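Local coordinates for adenosine 5'-monophosphoramidase HNT1 (Candida albicans, PDB 6IQ1), which probably hydrolyses adenosine 5'-phosphoramidate to AMP and ammonium, as a homodimeric member of the HINT branch of the histidine triad family, at residues D[75-80]-D[109-114]. Numbering follows the deposited sequence.
Sequences LKLDEN and LIPKKD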
ATOM      1  N   LEU D  75      -5.228  15.381  -6.098  1.00 37.03           N
ATOM      2  CA  LEU D  75      -6.486  14.785  -6.532  1.00 32.06           C
ATOM      3  C   LEU D  75      -7.690  15.252  -5.719  1.00 33.55           C
ATOM      4  O   LEU D  75      -8.803  14.809  -5.998  1.00 34.37           O
ATOM      5  CB  LEU D  75      -6.394  13.261  -6.458  1.00 31.75           C
ATOM      6  CG  LEU D  75      -5.744  12.441  -7.566  1.00 29.77           C
ATOM      7  CD1 LEU D  75      -4.312  12.881  -7.859  1.00 32.29           C
ATOM      8  CD2 LEU D  75      -5.773  10.999  -7.163  1.00 25.51           C
ATOM      9  N   LYS D  76      -7.490  16.096  -4.704  1.00 38.99           N
ATOM     10  CA  LYS D  76      -8.525  16.656  -3.832  1.00 38.75           C
ATOM     11  C   LYS D  76      -9.174  15.618  -2.923  1.00 38.70           C
ATOM     12  O   LYS D  76     -10.137  15.951  -2.207  1.00 38.14           O
ATOM     13  CB  LYS D  76      -9.615  17.386  -4.630  1.00 45.65           C
ATOM     14  CG  LYS D  76      -9.240  18.806  -5.101  1.00 43.71           C
ATOM     15  CD  LYS D  76     -10.408  19.451  -5.856  1.00 45.87           C
ATOM     16  CE  LYS D  76     -10.516  20.945  -5.578  1.00 48.31           C
ATOM     17  NZ  LYS D  76      -9.713  21.753  -6.545  1.00 54.50           N
ATOM     18  N   LEU D  77      -8.675  14.372  -2.928  1.00 35.44           N
ATOM     19  CA  LEU D  77      -9.121  13.358  -1.978  1.00 30.19           C
ATOM     20  C   LEU D  77      -8.932  13.787  -0.525  1.00 34.79           C
ATOM     21  O   LEU D  77      -9.593  13.235   0.363  1.00 36.00           O
ATOM     22  CB  LEU D  77      -8.354  12.055  -2.201  1.00 33.03           C
ATOM     23  CG  LEU D  77      -8.517  11.313  -3.535  1.00 35.53           C
ATOM     24  CD1 LEU D  77      -7.488  10.195  -3.699  1.00 32.16           C
ATOM     25  CD2 LEU D  77      -9.920  10.756  -3.637  1.00 37.70           C
ATOM     26  N   ASP D  78      -8.043  14.745  -0.249  1.00 32.42           N
ATOM     27  CA  ASP D  78      -7.802  15.096   1.145  1.00 36.52           C
ATOM     28  C   ASP D  78      -8.929  15.924   1.735  1.00 38.06           C
ATOM     29  O   ASP D  78      -8.890  16.218   2.933  1.00 34.65           O
ATOM     30  CB  ASP D  78      -6.466  15.837   1.304  1.00 31.16           C
ATOM     31  CG  ASP D  78      -6.484  17.234   0.719  1.00 33.42           C
ATOM     32  OD1 ASP D  78      -7.116  17.455  -0.330  1.00 38.61           O
ATOM     33  OD2 ASP D  78      -5.848  18.125   1.314  1.00 36.80           O
ATOM     34  N   GLU D  79      -9.928  16.290   0.933  1.00 38.37           N
ATOM     35  CA  GLU D  79     -10.984  17.181   1.387  1.00 40.32           C
ATOM     36  C   GLU D  79     -12.099  16.441   2.110  1.00 39.49           C
ATOM     37  O   GLU D  79     -12.898  17.081   2.801  1.00 37.77           O
ATOM     38  CB  GLU D  79     -11.538  17.974   0.192  1.00 42.08           C
ATOM     39  CG  GLU D  79     -10.468  18.865  -0.477  1.00 41.68           C
ATOM     40  CD  GLU D  79     -11.025  19.906  -1.449  1.00 44.58           C
ATOM     41  OE1 GLU D  79     -12.255  19.960  -1.661  1.00 47.35           O
ATOM     42  OE2 GLU D  79     -10.214  20.676  -2.007  1.00 50.63           O
ATOM     43  N   ASN D  80     -12.150  15.113   1.994  1.00 36.65           N
ATOM     44  CA  ASN D  80     -13.157  14.297   2.661  1.00 32.47           C
ATOM     45  C   ASN D  80     -12.527  13.658   3.898  1.00 34.95           C
ATOM     46  O   ASN D  80     -11.885  12.607   3.819  1.00 32.81           O
ATOM     47  CB  ASN D  80     -13.720  13.249   1.711  1.00 32.52           C
ATOM     48  CG  ASN D  80     -14.711  12.332   2.392  1.00 36.91           C
ATOM     49  OD1 ASN D  80     -15.246  12.651   3.459  1.00 36.72           O
ATOM     50  ND2 ASN D  80     -14.960  11.177   1.784  1.00 37.29           N
ATOM     51  N   LEU D 109      -2.339   4.501  -6.365  1.00 29.20           N
ATOM     52  CA  LEU D 109      -3.260   5.380  -5.647  1.00 28.27           C
ATOM     53  C   LEU D 109      -4.562   5.373  -6.437  1.00 32.43           C
ATOM     54  O   LEU D 109      -4.627   5.938  -7.535  1.00 36.12           O
ATOM     55  CB  LEU D 109      -2.705   6.798  -5.510  1.00 26.85           C
ATOM     56  CG  LEU D 109      -3.751   7.793  -4.993  1.00 30.70           C
ATOM     57  CD1 LEU D 109      -4.300   7.359  -3.633  1.00 30.06           C
ATOM     58  CD2 LEU D 109      -3.211   9.197  -4.902  1.00 27.04           C
ATOM     59  N   ILE D 110      -5.585   4.702  -5.907  1.00 31.09           N
ATOM     60  CA  ILE D 110      -6.793   4.451  -6.689  1.00 30.21           C
ATOM     61  C   ILE D 110      -8.002   5.092  -6.029  1.00 32.16           C
ATOM     62  O   ILE D 110      -8.445   4.622  -4.973  1.00 30.59           O
ATOM     63  CB  ILE D 110      -7.056   2.954  -6.866  1.00 29.09           C
ATOM     64  CG1 ILE D 110      -5.781   2.202  -7.226  1.00 30.05           C
ATOM     65  CG2 ILE D 110      -8.133   2.753  -7.909  1.00 31.36           C
ATOM     66  CD1 ILE D 110      -5.945   0.685  -7.101  1.00 30.08           C
ATOM     67  N   PRO D 111      -8.562   6.148  -6.612  1.00 31.23           N
ATOM     68  CA  PRO D 111      -9.795   6.730  -6.064  1.00 34.68           C
ATOM     69  C   PRO D 111     -10.952   5.739  -6.087  1.00 33.44           C
ATOM     70  O   PRO D 111     -11.065   4.912  -6.993  1.00 32.91           O
ATOM     71  CB  PRO D 111     -10.044   7.929  -6.982  1.00 34.74           C
ATOM     72  CG  PRO D 111      -8.620   8.342  -7.400  1.00 31.23           C
ATOM     73  CD  PRO D 111      -7.933   7.025  -7.617  1.00 28.62           C
ATOM     74  N   LYS D 112     -11.803   5.799  -5.061  1.00 31.75           N
ATOM     75  CA  LYS D 112     -12.941   4.875  -4.957  1.00 37.79           C
ATOM     76  C   LYS D 112     -14.229   5.691  -4.920  1.00 37.94           C
ATOM     77  O   LYS D 112     -14.699   6.066  -3.846  1.00 34.44           O
ATOM     78  CB  LYS D 112     -12.823   3.963  -3.718  1.00 33.67           C
ATOM     79  CG  LYS D 112     -13.917   2.903  -3.613  1.00 33.42           C
ATOM     80  CD  LYS D 112     -13.660   1.770  -4.581  1.00 32.36           C
ATOM     81  CE  LYS D 112     -14.737   0.706  -4.514  1.00 31.00           C
ATOM     82  NZ  LYS D 112     -14.562  -0.324  -5.578  1.00 28.70           N
ATOM     83  N   LYS D 113     -14.808   5.949  -6.094  1.00 41.36           N
ATOM     84  CA  LYS D 113     -15.978   6.815  -6.202  1.00 44.15           C
ATOM     85  C   LYS D 113     -17.299   6.054  -6.163  1.00 41.48           C
ATOM     86  O   LYS D 113     -18.336   6.640  -5.825  1.00 38.28           O
ATOM     87  CB  LYS D 113     -15.896   7.644  -7.490  1.00 44.85           C
ATOM     88  CG  LYS D 113     -14.825   8.733  -7.460  1.00 49.88           C
ATOM     89  CD  LYS D 113     -14.733   9.466  -8.796  1.00 60.23           C
ATOM     90  CE  LYS D 113     -14.959  10.967  -8.632  1.00 62.40           C
ATOM     91  NZ  LYS D 113     -14.445  11.717  -9.813  1.00 62.89           N
ATOM     92  N   ASP D 114     -17.280   4.772  -6.494  1.00 39.57           N
ATOM     93  CA  ASP D 114     -18.472   3.935  -6.508  1.00 45.54           C
ATOM     94  C   ASP D 114     -18.007   2.488  -6.441  1.00 44.29           C
ATOM     95  O   ASP D 114     -16.819   2.213  -6.259  1.00 47.14           O
ATOM     96  CB  ASP D 114     -19.318   4.209  -7.754  1.00 46.93           C
ATOM     97  CG  ASP D 114     -18.524   4.056  -9.033  1.00 48.82           C
ATOM     98  OD1 ASP D 114     -18.207   2.899  -9.403  1.00 49.71           O
ATOM     99  OD2 ASP D 114     -18.187   5.098  -9.650  1.00 52.22           O
TER
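Leu75 carries CG anti to its own carbonyl carbon (chi1 -82°), whereas Leu109 holds CG anti to the backbone N (chi1 170°), and the two side chains reach toward each other tip to tip. Their CD2 methyls meet, Leu75 CD2 to Leu109 CD2, at 3.9 Å. That same Leu75 CD2 also touches the proline ring two residues further along the strand, lying 3.9 Å from Pro111 CG, with the two side chains crossing at about a right angle. Leu77 repeats the pattern less closely: its CD1 is 4.3 Å from Leu109 CD1 and 4.3 Å from Pro111 CG. Leu109 and Pro111 point to this side of the sheet, while Ile110 between them turns away and packs on Trp123 of the second subunit. Between the two leucines Lys76, with positive phi, takes the chain out of the helical conformation, and Leu77 opens a short 3-10 turn. Leu71 and Thr72 of helix 58-74 and Tyr88 of strand 87-94 also pack on Leu109. The chain just past helix 58-74 is thus held against strand 107-112, which probably also contributes residues to the AMP site, by methyls and a proline ring; with no hydrogen bond or salt bridge across it, the contact depends on shape and burial.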